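Local atomic coordinates of histidine kinase (Methanosarcina mazei, PDB entry 3LI9), a protein that probably works as a membrane-bound sensor histidine kinase, passing phosphate from ATP to a histidine, and is represented here by its extracellular sensor domain. Residues 71-75 with 106-110; 149-155 with 167-173; 248-252 with 264-269. All coordinates share one frame; numbering follows the deposited sequence.

Contact 1 of 3, residues 71-75 with 106-110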
ATOM      1  N   GLN A  71      -9.155  -9.887   0.689  1.00 12.59           N
ATOM      2  CA  GLN A  71      -8.646  -8.485   0.783  1.00 12.83           C
ATOM      3  C   GLN A  71      -7.583  -8.241  -0.265  1.00 13.57           C
ATOM      4  O   GLN A  71      -7.078  -7.097  -0.378  1.00 13.77           O
ATOM      5  CB  GLN A  71      -8.142  -8.128   2.198  1.00 13.16           C
ATOM      6  CG  GLN A  71      -6.684  -8.607   2.523  1.00 12.75           C
ATOM      7  CD  GLN A  71      -6.620 -10.114   2.853  1.00 14.29           C
ATOM      8  OE1 GLN A  71      -7.633 -10.875   2.749  1.00 15.25           O
ATOM      9  NE2 GLN A  71      -5.418 -10.561   3.237  1.00 13.41           N
ATOM     10  N   LEU A  72      -7.119  -9.333  -0.921  1.00 11.04           N
ATOM     11  CA  LEU A  72      -6.105  -9.200  -2.020  1.00 11.84           C
ATOM     12  C   LEU A  72      -6.769  -9.274  -3.370  1.00 11.85           C
ATOM     13  O   LEU A  72      -7.792  -9.962  -3.547  1.00 12.87           O
ATOM     14  CB  LEU A  72      -5.054 -10.315  -1.954  1.00 10.93           C
ATOM     15  CG  LEU A  72      -4.298 -10.474  -0.609  1.00 12.73           C
ATOM     16  CD1 LEU A  72      -3.279 -11.590  -0.686  1.00 11.24           C
ATOM     17  CD2 LEU A  72      -3.600  -9.131  -0.185  1.00 12.33           C
ATOM     18  N   ILE A  73      -6.178  -8.580  -4.373  1.00  9.56           N
ATOM     19  CA  ILE A  73      -6.642  -8.712  -5.722  1.00 10.35           C
ATOM     20  C   ILE A  73      -5.583  -9.363  -6.662  1.00 11.52           C
ATOM     21  O   ILE A  73      -5.890  -9.721  -7.778  1.00 12.36           O
ATOM     22  CB  ILE A  73      -7.099  -7.322  -6.277  1.00 11.10           C
ATOM     23  CG1 ILE A  73      -7.990  -7.492  -7.500  1.00 13.42           C
ATOM     24  CG2 ILE A  73      -5.860  -6.405  -6.596  1.00 12.38           C
ATOM     25  CD1 ILE A  73      -8.839  -6.175  -7.799  1.00 17.37           C
ATOM     26  N   GLY A  74      -4.360  -9.487  -6.177  1.00 11.00           N
ATOM     27  CA  GLY A  74      -3.331 -10.107  -6.951  1.00 11.29           C
ATOM     28  C   GLY A  74      -2.302 -10.719  -6.010  1.00  8.76           C
ATOM     29  O   GLY A  74      -2.030 -10.214  -4.923  1.00 10.86           O
ATOM     30  N   VAL A  75      -1.705 -11.803  -6.467  1.00 10.36           N
ATOM     31  CA  VAL A  75      -0.558 -12.402  -5.772  1.00  9.53           C
ATOM     32  C   VAL A  75       0.389 -12.839  -6.901  1.00 10.11           C
ATOM     33  O   VAL A  75      -0.026 -13.357  -7.948  1.00 11.70           O
ATOM     34  CB  VAL A  75      -0.949 -13.683  -4.960  1.00 10.27           C
ATOM     35  CG1 VAL A  75       0.308 -14.332  -4.209  1.00 11.61           C
ATOM     36  CG2 VAL A  75      -2.026 -13.358  -3.930  1.00 10.52           C
ATOM     37  N   TYR A 106       1.496 -13.406 -12.605  1.00 13.15           N
ATOM     38  CA  TYR A 106       0.674 -12.421 -11.855  1.00 13.59           C
ATOM     39  C   TYR A 106      -0.720 -13.030 -11.792  1.00 12.77           C
ATOM     40  O   TYR A 106      -1.462 -13.013 -12.790  1.00 13.35           O
ATOM     41  CB  TYR A 106       0.672 -11.075 -12.597  1.00 13.29           C
ATOM     42  CG  TYR A 106      -0.220 -10.032 -11.953  1.00 15.50           C
ATOM     43  CD1 TYR A 106      -0.120  -9.777 -10.614  1.00 15.49           C
ATOM     44  CD2 TYR A 106      -1.128  -9.283 -12.712  1.00 16.57           C
ATOM     45  CE1 TYR A 106      -0.933  -8.756  -9.980  1.00 15.87           C
ATOM     46  CE2 TYR A 106      -1.915  -8.311 -12.102  1.00 19.20           C
ATOM     47  CZ  TYR A 106      -1.769  -8.036 -10.749  1.00 16.79           C
ATOM     48  OH  TYR A 106      -2.563  -7.117 -10.115  1.00 18.58           O
ATOM     49  N   CYS A 107      -1.058 -13.637 -10.655  1.00 12.19           N
ATOM     50  CA  CYS A 107      -2.357 -14.305 -10.475  1.00 12.22           C
ATOM     51  C   CYS A 107      -3.286 -13.251  -9.880  1.00 11.78           C
ATOM     52  O   CYS A 107      -3.004 -12.721  -8.816  1.00 12.43           O
ATOM     53  CB  CYS A 107      -2.155 -15.502  -9.556  1.00 11.64           C
ATOM     54  SG  CYS A 107      -3.767 -16.297  -9.260  1.00 16.34           S
ATOM     55  N   ASN A 108      -4.345 -12.909 -10.608  1.00 12.39           N
ATOM     56  CA  ASN A 108      -5.193 -11.768 -10.186  1.00 11.43           C
ATOM     57  C   ASN A 108      -6.638 -11.907 -10.545  1.00 13.12           C
ATOM     58  O   ASN A 108      -6.999 -12.696 -11.411  1.00 12.93           O
ATOM     59  CB  ASN A 108      -4.633 -10.458 -10.792  1.00 13.28           C
ATOM     60  CG  ASN A 108      -4.834 -10.402 -12.300  1.00 17.14           C
ATOM     61  OD1 ASN A 108      -3.984 -10.904 -13.129  1.00 20.92           O
ATOM     62  ND2 ASN A 108      -5.954  -9.890 -12.687  1.00 13.38           N
ATOM     63  N   LYS A 109      -7.453 -11.113  -9.888  1.00 14.43           N
ATOM     64  CA  LYS A 109      -8.850 -10.957 -10.306  1.00 15.76           C
ATOM     65  C   LYS A 109      -9.234  -9.520 -10.655  1.00 17.91           C
ATOM     66  O   LYS A 109     -10.414  -9.107 -10.451  1.00 18.01           O
ATOM     67  CB  LYS A 109      -9.761 -11.588  -9.229  1.00 18.25           C
ATOM     68  CG  LYS A 109      -9.577 -11.044  -7.914  1.00 19.50           C
ATOM     69  CD  LYS A 109     -10.519 -11.752  -6.850  1.00 27.65           C
ATOM     70  CE  LYS A 109     -10.139 -13.167  -6.567  1.00 32.14           C
ATOM     71  NZ  LYS A 109     -10.845 -13.545  -5.257  1.00 36.12           N
ATOM     72  N   ILE A 110      -8.303  -8.777 -11.234  1.00 18.52           N
ATOM     73  CA  ILE A 110      -8.474  -7.360 -11.592  1.00 21.20           C
ATOM     74  C   ILE A 110      -9.663  -7.179 -12.491  1.00 22.31           C
ATOM     75  O   ILE A 110     -10.449  -6.261 -12.275  1.00 22.50           O
ATOM     76  CB  ILE A 110      -7.232  -6.828 -12.375  1.00 21.41           C
ATOM     77  CG1 ILE A 110      -5.940  -6.783 -11.539  1.00 23.28           C
ATOM     78  CG2 ILE A 110      -7.458  -5.354 -12.988  1.00 24.09           C
ATOM     79  CD1 ILE A 110      -5.970  -5.744 -10.425  1.00 26.01           C
TER
HETATM   80  O   HOH W   1      -8.956 -12.523  -3.303  1.00 17.17           O
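With both side-chain torsions of Ile-73 extended (chi1 -162°), its CG1 and CD1 run out across Lys-109 and Ile-110. Ile-110 sets CG1 opposite its carbonyl carbon and turns again at chi2 (-68°), which swings its own CD1 toward CG2 and CD1 of Ile-73. That methyl sits 3.9 Å from both of these Ile-73 atoms, the two side chains crossing at about a right angle. Ile-73 CG1 also lies 3.9 Å from Lys-109 CG; the lysine chain then bends at chi3 and carries NZ to a water, 2.9 Å away, which also lies close to Leu-72 O. With an alanine here, CG1, CG2 and CD1 are gone, and the Ile-110 methyl would probably be left with a gap on this side, beside Met-150 and Ile-148, which pack on the same cluster.

The backbones run antiparallel. Val-75 N donates to Cys-107 O at 2.8 Å, Cys-107 N returns a bond to Val-75 O, and Lys-109 N reaches Ile-73 O at 3.0 Å. Between them Gly-74, with no side chain to meet the Tyr-106 ring, pairs with Asn-108 and brings its CA 4.1 Å from Tyr-106 CE1. Ile-73 and Gly-74 together face Asp-170 as a classic beta bulge.

Greasy branches thus close one end of the strand pair, while the Tyr-106 hydroxyl is bonded to Asp-170, which implies a polar wall where the bound buffer molecule lies.

Contact 2 of 3, residues 149-155 with 167-173. With BTB (2-[bis-(2-hydroxy-ethyl)-amino]-2-hydroxymethyl-propane-1,3-diol), chain B.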
ATOM      1  N   PHE A 149      -7.915   1.293  -7.426  1.00 12.84           N
ATOM      2  CA  PHE A 149      -6.985   1.977  -6.501  1.00 13.32           C
ATOM      3  C   PHE A 149      -6.397   0.914  -5.574  1.00 11.07           C
ATOM      4  O   PHE A 149      -7.156   0.168  -4.948  1.00 12.69           O
ATOM      5  CB  PHE A 149      -7.799   2.990  -5.687  1.00 11.90           C
ATOM      6  CG  PHE A 149      -6.878   4.022  -4.979  1.00 13.50           C
ATOM      7  CD1 PHE A 149      -5.790   4.574  -5.624  1.00 13.86           C
ATOM      8  CD2 PHE A 149      -7.122   4.310  -3.660  1.00 17.85           C
ATOM      9  CE1 PHE A 149      -4.961   5.521  -4.939  1.00 15.52           C
ATOM     10  CE2 PHE A 149      -6.339   5.211  -2.981  1.00 18.07           C
ATOM     11  CZ  PHE A 149      -5.256   5.756  -3.583  1.00 12.19           C
HETATM   12  N   MSE A 150      -5.079   0.817  -5.546  1.00 12.19           N
HETATM   13  CA  MSE A 150      -4.401  -0.216  -4.777  1.00 12.59           C
HETATM   14  C   MSE A 150      -2.992   0.184  -4.355  1.00 13.48           C
HETATM   15  O   MSE A 150      -2.461   1.248  -4.699  1.00 14.05           O
HETATM   16  CB  MSE A 150      -4.318  -1.498  -5.605  1.00 13.47           C
HETATM   17  CG  MSE A 150      -3.526  -1.327  -6.875  1.00 13.95           C
HETATM   18 SE   MSE A 150      -3.608  -3.039  -7.956  1.00 20.13          SE
HETATM   19  CE  MSE A 150      -5.395  -2.853  -8.614  1.00 17.44           C
ATOM     20  N   VAL A 151      -2.454  -0.684  -3.502  1.00 13.51           N
ATOM     21  CA  VAL A 151      -1.025  -0.613  -3.196  1.00 14.72           C
ATOM     22  C   VAL A 151      -0.436  -2.015  -3.320  1.00 15.48           C
ATOM     23  O   VAL A 151      -1.162  -2.993  -3.202  1.00 14.60           O
ATOM     24  CB  VAL A 151      -0.859  -0.050  -1.758  1.00 14.54           C
ATOM     25  CG1 VAL A 151      -1.353  -0.996  -0.647  1.00 17.98           C
ATOM     26  CG2 VAL A 151       0.514   0.521  -1.553  1.00 20.84           C
ATOM     27  N   SER A 152       0.880  -2.087  -3.528  1.00 13.29           N
ATOM     28  CA  SER A 152       1.538  -3.386  -3.622  1.00 13.83           C
ATOM     29  C   SER A 152       2.550  -3.575  -2.521  1.00 13.49           C
ATOM     30  O   SER A 152       3.305  -2.643  -2.245  1.00 15.12           O
ATOM     31  CB  SER A 152       2.300  -3.429  -4.992  1.00 15.96           C
ATOM     32  OG  SER A 152       2.671  -4.761  -5.221  1.00 29.86           O
ATOM     33  N   TYR A 153       2.591  -4.772  -1.962  1.00 11.33           N
ATOM     34  CA  TYR A 153       3.609  -5.136  -0.963  1.00 13.52           C
ATOM     35  C   TYR A 153       4.549  -6.122  -1.653  1.00 13.63           C
ATOM     36  O   TYR A 153       4.081  -7.106  -2.224  1.00 14.13           O
ATOM     37  CB  TYR A 153       2.970  -5.888   0.214  1.00 13.98           C
ATOM     38  CG  TYR A 153       1.993  -5.087   1.080  1.00 15.92           C
ATOM     39  CD1 TYR A 153       2.398  -4.602   2.332  1.00 17.82           C
ATOM     40  CD2 TYR A 153       0.697  -4.787   0.625  1.00 19.13           C
ATOM     41  CE1 TYR A 153       1.520  -3.887   3.123  1.00 20.14           C
ATOM     42  CE2 TYR A 153      -0.191  -4.019   1.412  1.00 18.37           C
ATOM     43  CZ  TYR A 153       0.265  -3.596   2.670  1.00 20.08           C
ATOM     44  OH  TYR A 153      -0.599  -2.855   3.456  1.00 21.15           O
ATOM     45  N   ASP A 154       5.865  -5.927  -1.537  1.00 13.44           N
ATOM     46  CA  ASP A 154       6.781  -6.813  -2.260  1.00 15.40           C
ATOM     47  C   ASP A 154       7.929  -7.197  -1.350  1.00 15.11           C
ATOM     48  O   ASP A 154       8.470  -6.360  -0.662  1.00 16.68           O
ATOM     49  CB  ASP A 154       7.342  -6.127  -3.503  1.00 16.39           C
ATOM     50  CG  ASP A 154       6.240  -5.688  -4.432  1.00 18.90           C
ATOM     51  OD1 ASP A 154       5.768  -6.567  -5.188  1.00 21.35           O
ATOM     52  OD2 ASP A 154       5.746  -4.510  -4.352  1.00 20.84           O
ATOM     53  N   SER A 155       8.304  -8.462  -1.400  1.00 14.15           N
ATOM     54  CA  SER A 155       9.454  -8.939  -0.568  1.00 14.49           C
ATOM     55  C   SER A 155      10.443  -9.682  -1.425  1.00 14.59           C
ATOM     56  O   SER A 155      10.076 -10.442  -2.316  1.00 14.24           O
ATOM     57  CB  SER A 155       8.984  -9.970   0.485  1.00 14.82           C
ATOM     58  OG  SER A 155       8.179  -9.385   1.464  1.00 19.22           O
ATOM     59  N   ALA A 167       8.327 -11.718  -4.214  1.00 13.53           N
ATOM     60  CA  ALA A 167       6.965 -12.244  -4.058  1.00 11.62           C
ATOM     61  C   ALA A 167       6.181 -11.002  -3.640  1.00 12.47           C
ATOM     62  O   ALA A 167       6.654 -10.215  -2.826  1.00 13.92           O
ATOM     63  CB  ALA A 167       6.860 -13.320  -2.937  1.00 10.99           C
ATOM     64  N   GLY A 168       4.977 -10.894  -4.170  1.00 11.04           N
ATOM     65  CA  GLY A 168       4.198  -9.703  -3.875  1.00 11.98           C
ATOM     66  C   GLY A 168       2.727  -9.931  -3.801  1.00 11.90           C
ATOM     67  O   GLY A 168       2.242 -10.907  -4.282  1.00 10.51           O
ATOM     68  N   VAL A 169       2.017  -9.012  -3.132  1.00 11.53           N
ATOM     69  CA  VAL A 169       0.564  -8.978  -3.186  1.00 11.22           C
ATOM     70  C   VAL A 169       0.042  -7.570  -3.477  1.00 11.64           C
ATOM     71  O   VAL A 169       0.679  -6.549  -3.072  1.00 12.72           O
ATOM     72  CB  VAL A 169      -0.073  -9.467  -1.858  1.00 10.66           C
ATOM     73  CG1 VAL A 169       0.490 -10.875  -1.493  1.00 13.84           C
ATOM     74  CG2 VAL A 169       0.296  -8.498  -0.714  1.00 13.66           C
ATOM     75  N   ASP A 170      -1.076  -7.533  -4.239  1.00 11.66           N
ATOM     76  CA  ASP A 170      -1.779  -6.259  -4.559  1.00 12.01           C
ATOM     77  C   ASP A 170      -2.995  -6.149  -3.696  1.00 13.69           C
ATOM     78  O   ASP A 170      -3.774  -7.086  -3.608  1.00 12.17           O
ATOM     79  CB  ASP A 170      -2.204  -6.240  -6.029  1.00 13.30           C
ATOM     80  CG  ASP A 170      -1.042  -6.049  -6.997  1.00 15.11           C
ATOM     81  OD1 ASP A 170       0.049  -5.633  -6.585  1.00 17.52           O
ATOM     82  OD2 ASP A 170      -1.250  -6.260  -8.204  1.00 22.20           O
ATOM     83  N   VAL A 171      -3.148  -4.994  -3.069  1.00 12.32           N
ATOM     84  CA  VAL A 171      -4.187  -4.785  -2.056  1.00 13.04           C
ATOM     85  C   VAL A 171      -5.104  -3.609  -2.493  1.00 11.83           C
ATOM     86  O   VAL A 171      -4.651  -2.478  -2.477  1.00 12.37           O
ATOM     87  CB  VAL A 171      -3.552  -4.448  -0.724  1.00 11.24           C
ATOM     88  CG1 VAL A 171      -4.629  -4.299   0.433  1.00 13.40           C
ATOM     89  CG2 VAL A 171      -2.614  -5.680  -0.268  1.00 16.12           C
ATOM     90  N   PRO A 172      -6.364  -3.847  -2.817  1.00 11.70           N
ATOM     91  CA  PRO A 172      -7.277  -2.696  -3.179  1.00 11.06           C
ATOM     92  C   PRO A 172      -7.506  -1.862  -1.935  1.00 11.61           C
ATOM     93  O   PRO A 172      -7.580  -2.364  -0.776  1.00 12.57           O
ATOM     94  CB  PRO A 172      -8.669  -3.363  -3.487  1.00 13.06           C
ATOM     95  CG  PRO A 172      -8.235  -4.809  -3.877  1.00 19.13           C
ATOM     96  CD  PRO A 172      -6.965  -5.180  -3.066  1.00 13.40           C
ATOM     97  N   LEU A 173      -7.624  -0.555  -2.148  1.00 12.33           N
ATOM     98  CA  LEU A 173      -7.783   0.360  -1.029  1.00 13.38           C
ATOM     99  C   LEU A 173      -9.149   1.043  -0.966  1.00 14.12           C
ATOM    100  O   LEU A 173      -9.363   1.936  -0.112  1.00 13.93           O
ATOM    101  CB  LEU A 173      -6.733   1.477  -1.131  1.00 14.42           C
ATOM    102  CG  LEU A 173      -5.279   0.993  -1.016  1.00 17.65           C
ATOM    103  CD1 LEU A 173      -4.231   2.066  -1.488  1.00 22.51           C
ATOM    104  CD2 LEU A 173      -5.051   0.476   0.401  1.00 19.08           C
TER
HETATM  105  C1  BTB B   1       3.108  -5.005 -13.297  1.00 36.98           C
HETATM  106  O1  BTB B   1       2.328  -6.083 -13.901  1.00 32.34           O
HETATM  107  C2  BTB B   1       2.257  -3.970 -12.509  1.00 37.73           C
HETATM  108  C3  BTB B   1       1.283  -3.471 -13.541  1.00 41.68           C
HETATM  109  O3  BTB B   1       1.153  -4.628 -14.374  1.00 47.31           O
HETATM  110  C4  BTB B   1       3.064  -2.805 -12.046  1.00 37.16           C
HETATM  111  O4  BTB B   1       2.191  -2.174 -11.094  1.00 40.14           O
HETATM  112  N   BTB B   1       1.580  -4.527 -11.284  1.00 31.37           N
HETATM  113  C5  BTB B   1       0.301  -5.098 -11.671  1.00 27.63           C
HETATM  114  C6  BTB B   1      -0.866  -4.319 -11.029  1.00 25.29           C
HETATM  115  O6  BTB B   1      -0.608  -4.064  -9.679  1.00 26.89           O
HETATM  116  C7  BTB B   1       2.535  -5.533 -10.764  1.00 27.57           C
HETATM  117  C8  BTB B   1       2.282  -6.024  -9.318  1.00 25.11           C
HETATM  118  O8  BTB B   1       1.963  -4.984  -8.422  1.00 25.62           O
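Phe-149 and Leu-173 cross obliquely at one end of this hairpin: Leu-173 CD1 stands 4.0 Å above one face of the ring, out toward its rim, while Leu-173 CB comes 3.8 Å from Phe-149 CD2. The same CD1 also reaches Val-151 CB, and Val-151 lies side by side with Val-171, pointing the same way. Farther along, Tyr-153 places CG opposite its carbonyl carbon (chi1 -66°), which slants the ring across the neighbouring strand; Val-171 CG2 nestles 3.4 Å from CE2, and Val-169 CG2 packs 3.9 Å from Tyr-153 CB. Helix 13-48 lies over this apolar face, with Met-33 on Tyr-153 and Asn-36 on Val-171.

The face bearing Ser-152, Asp-154 and Asp-170 is polar. The two carboxylate oxygens of Asp-170 part to take two hydroxyls of the bound bis-tris buffer molecule: O8 gives its proton to OD1 and O6 to OD2, each at 2.7 Å. OD2 is also held by Tyr-106, whereas Asp-154 OD1 is taken by Tyr-76. Selenium of Met-150, a selenomethionine, flanks the site 3.6 Å from O6 of the ligand and also comes 4.0 Å from Asp-170 CB. Gly-168, opposite Asp-154, leaves room for that carboxylate.

Seven backbone bonds tie the strands, among them Tyr-153 N to Val-169 O at 2.8 Å. An antiparallel hairpin with one face against a long helix and the other lining a pocket is the arrangement of the ligand-binding PDC (Cache) sensor fold; the buffer molecule probably marks that pocket.

Contact 3 of 3, residues 248-252 with 264-269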
ATOM      1  N   THR A 248     -10.759  28.145  13.054  1.00 32.69           N
ATOM      2  CA  THR A 248      -9.498  27.414  13.106  1.00 31.36           C
ATOM      3  C   THR A 248      -9.941  25.941  13.119  1.00 29.13           C
ATOM      4  O   THR A 248     -10.979  25.586  13.716  1.00 27.79           O
ATOM      5  CB  THR A 248      -8.622  27.825  14.340  1.00 32.37           C
ATOM      6  OG1 THR A 248      -8.238  29.219  14.219  1.00 34.16           O
ATOM      7  CG2 THR A 248      -7.305  27.021  14.424  1.00 32.16           C
ATOM      8  N   VAL A 249      -9.244  25.133  12.320  1.00 29.05           N
ATOM      9  CA  VAL A 249      -9.454  23.661  12.383  1.00 27.81           C
ATOM     10  C   VAL A 249      -8.090  23.169  12.763  1.00 25.88           C
ATOM     11  O   VAL A 249      -7.068  23.772  12.427  1.00 27.04           O
ATOM     12  CB  VAL A 249      -9.899  22.928  11.020  1.00 28.00           C
ATOM     13  CG1 VAL A 249     -11.382  23.254  10.651  1.00 31.10           C
ATOM     14  CG2 VAL A 249      -8.983  23.267   9.894  1.00 30.84           C
ATOM     15  N   ILE A 250      -8.059  22.061  13.489  1.00 24.83           N
ATOM     16  CA  ILE A 250      -6.796  21.471  13.833  1.00 22.27           C
ATOM     17  C   ILE A 250      -6.746  20.151  13.074  1.00 20.41           C
ATOM     18  O   ILE A 250      -7.748  19.445  13.087  1.00 21.97           O
ATOM     19  CB  ILE A 250      -6.780  21.143  15.318  1.00 22.45           C
ATOM     20  CG1 ILE A 250      -6.994  22.445  16.129  1.00 25.71           C
ATOM     21  CG2 ILE A 250      -5.389  20.625  15.728  1.00 21.57           C
ATOM     22  CD1 ILE A 250      -7.520  22.146  17.461  1.00 30.54           C
HETATM   23  N   MSE A 251      -5.616  19.868  12.449  1.00 18.93           N
HETATM   24  CA  MSE A 251      -5.458  18.572  11.754  1.00 18.25           C
HETATM   25  C   MSE A 251      -4.487  17.796  12.656  1.00 17.28           C
HETATM   26  O   MSE A 251      -3.294  18.197  12.786  1.00 17.76           O
HETATM   27  CB  MSE A 251      -4.964  18.889  10.356  1.00 21.04           C
HETATM   28  CG  MSE A 251      -4.065  17.933   9.721  1.00 26.95           C
HETATM   29 SE   MSE A 251      -3.726  18.489   7.867  1.00 38.02          SE
HETATM   30  CE  MSE A 251      -5.357  19.257   7.545  1.00 15.50           C
ATOM     31  N   PHE A 252      -4.965  16.655  13.180  1.00 16.30           N
ATOM     32  CA  PHE A 252      -4.152  15.750  13.960  1.00 16.29           C
ATOM     33  C   PHE A 252      -3.712  14.599  13.051  1.00 17.40           C
ATOM     34  O   PHE A 252      -4.572  14.029  12.337  1.00 19.74           O
ATOM     35  CB  PHE A 252      -4.906  15.153  15.084  1.00 15.92           C
ATOM     36  CG  PHE A 252      -5.416  16.154  16.097  1.00 16.65           C
ATOM     37  CD1 PHE A 252      -4.664  16.395  17.244  1.00 17.07           C
ATOM     38  CD2 PHE A 252      -6.657  16.745  15.908  1.00 17.92           C
ATOM     39  CE1 PHE A 252      -5.187  17.332  18.223  1.00 18.12           C
ATOM     40  CE2 PHE A 252      -7.193  17.630  16.864  1.00 22.05           C
ATOM     41  CZ  PHE A 252      -6.439  17.928  17.986  1.00 19.16           C
ATOM     42  N   VAL A 264      -5.393  11.017   9.543  1.00 13.37           N
ATOM     43  CA  VAL A 264      -5.574  12.444   9.867  1.00 15.18           C
ATOM     44  C   VAL A 264      -6.989  12.686  10.365  1.00 16.08           C
ATOM     45  O   VAL A 264      -7.996  12.272   9.747  1.00 16.10           O
ATOM     46  CB  VAL A 264      -5.288  13.330   8.623  1.00 13.10           C
ATOM     47  CG1 VAL A 264      -5.352  14.822   9.015  1.00 14.07           C
ATOM     48  CG2 VAL A 264      -3.953  13.015   8.036  1.00 14.94           C
ATOM     49  N   LEU A 265      -7.104  13.334  11.512  1.00 16.59           N
ATOM     50  CA  LEU A 265      -8.403  13.747  11.999  1.00 18.17           C
ATOM     51  C   LEU A 265      -8.470  15.274  11.880  1.00 20.98           C
ATOM     52  O   LEU A 265      -7.493  15.977  12.269  1.00 20.24           O
ATOM     53  CB  LEU A 265      -8.544  13.475  13.508  1.00 22.00           C
ATOM     54  CG  LEU A 265      -9.081  12.223  14.101  1.00 26.59           C
ATOM     55  CD1 LEU A 265      -9.133  12.402  15.649  1.00 27.29           C
ATOM     56  CD2 LEU A 265     -10.423  11.813  13.505  1.00 26.14           C
ATOM     57  N   VAL A 266      -9.584  15.772  11.351  1.00 19.53           N
ATOM     58  CA  VAL A 266      -9.709  17.224  11.145  1.00 21.53           C
ATOM     59  C   VAL A 266     -10.850  17.687  12.076  1.00 22.24           C
ATOM     60  O   VAL A 266     -11.964  17.188  11.993  1.00 22.67           O
ATOM     61  CB  VAL A 266     -10.047  17.582   9.684  1.00 20.55           C
ATOM     62  CG1 VAL A 266     -10.308  19.085   9.514  1.00 21.91           C
ATOM     63  CG2 VAL A 266      -8.918  17.145   8.726  1.00 21.51           C
ATOM     64  N   VAL A 267     -10.519  18.570  13.022  1.00 22.19           N
ATOM     65  CA  VAL A 267     -11.448  18.924  14.074  1.00 23.92           C
ATOM     66  C   VAL A 267     -11.524  20.465  14.151  1.00 23.85           C
ATOM     67  O   VAL A 267     -10.485  21.115  14.300  1.00 24.76           O
ATOM     68  CB  VAL A 267     -10.889  18.531  15.441  1.00 22.78           C
ATOM     69  CG1 VAL A 267     -11.913  18.813  16.481  1.00 28.17           C
ATOM     70  CG2 VAL A 267     -10.535  17.033  15.531  1.00 27.15           C
ATOM     71  N   PRO A 268     -12.731  20.992  14.082  1.00 27.25           N
ATOM     72  CA  PRO A 268     -12.966  22.426  14.236  1.00 27.54           C
ATOM     73  C   PRO A 268     -12.645  22.786  15.689  1.00 28.65           C
ATOM     74  O   PRO A 268     -13.232  22.200  16.618  1.00 28.21           O
ATOM     75  CB  PRO A 268     -14.459  22.558  13.976  1.00 28.78           C
ATOM     76  CG  PRO A 268     -14.832  21.344  13.218  1.00 30.58           C
ATOM     77  CD  PRO A 268     -13.980  20.269  13.823  1.00 27.02           C
ATOM     78  N   LYS A 269     -11.706  23.699  15.879  1.00 29.21           N
ATOM     79  CA  LYS A 269     -11.218  24.002  17.201  1.00 31.71           C
ATOM     80  C   LYS A 269     -12.323  24.449  18.127  1.00 33.32           C
ATOM     81  O   LYS A 269     -12.384  24.028  19.297  1.00 33.17           O
ATOM     82  CB  LYS A 269     -10.152  25.079  17.129  1.00 31.75           C
ATOM     83  CG  LYS A 269      -9.558  25.465  18.505  1.00 32.52           C
ATOM     84  CD  LYS A 269      -8.238  26.256  18.275  1.00 30.83           C
ATOM     85  CE  LYS A 269      -7.454  26.462  19.589  1.00 30.78           C
ATOM     86  NZ  LYS A 269      -6.128  27.210  19.375  1.00 32.69           N
TER
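Ile-250 and Val-267 form the central backbone pair, each exchanging an N-H for the other's carbonyl; Ile-250 N to Val-267 O is 2.7 Å. Phe-252 and Leu-265 repeat the pattern, with Phe-252 N donating to Leu-265 O at 2.8 Å. At the far end Lys-269 N reaches Thr-248 O at 3.0 Å, just where Pro-268 takes the N-cap position of the short helix 269-272.

These strands make a hairpin at the middle of a four-stranded antiparallel sheet, flanked by strands 190-194 and 236-241, in keeping with a PDC-type domain.

Among the apolar contacts, the Phe-252 ring takes Val-267 CG2 at its edge, 3.6 Å from CE2, while its own strand mate Ile-250 lays CG2 over one face. Ser-18 and Ile-19 of helix 13-48 touch the same phenylalanine. On the opposite face of the sheet, selenomethionine Met-251 is squeezed: its CG stands 3.4 Å from Val-264 CG1, tighter than usual for two carbons, and its chi1 of 147° departs from a relaxed staggered value. Val-249 CB meets Val-266 CG1 at 4.1 Å nearby.

The polar side-chain contribution comes from Lys-269. Its chain, extended throughout, runs beside Thr-248, with CD 4.0 Å from Thr-248 CG2, and brings NZ to a salt bridge with Glu-239 on the next strand.

In the fold
Along the chain the three contacts follow one another, each closing before the next opens. Contacts 1 and 2 belong to one sheet, where strands 74-79 and 162-172 are neighbours; their centres lie about 9 Å apart, and they meet through Asp-170, beside the bound buffer molecule, and at Ile-110 and Met-150. Contact 3 is in a separate four-stranded sheet, its centre about 37 Å from that of contact 1 and 31 Å from that of contact 2. Helix 13-48 packs against side chains of all three contacts and so spans both sheets. This agrees with a sensor built of two PDC-like halves, with the pocket in the first and the sheet nearest the chain's end in the second.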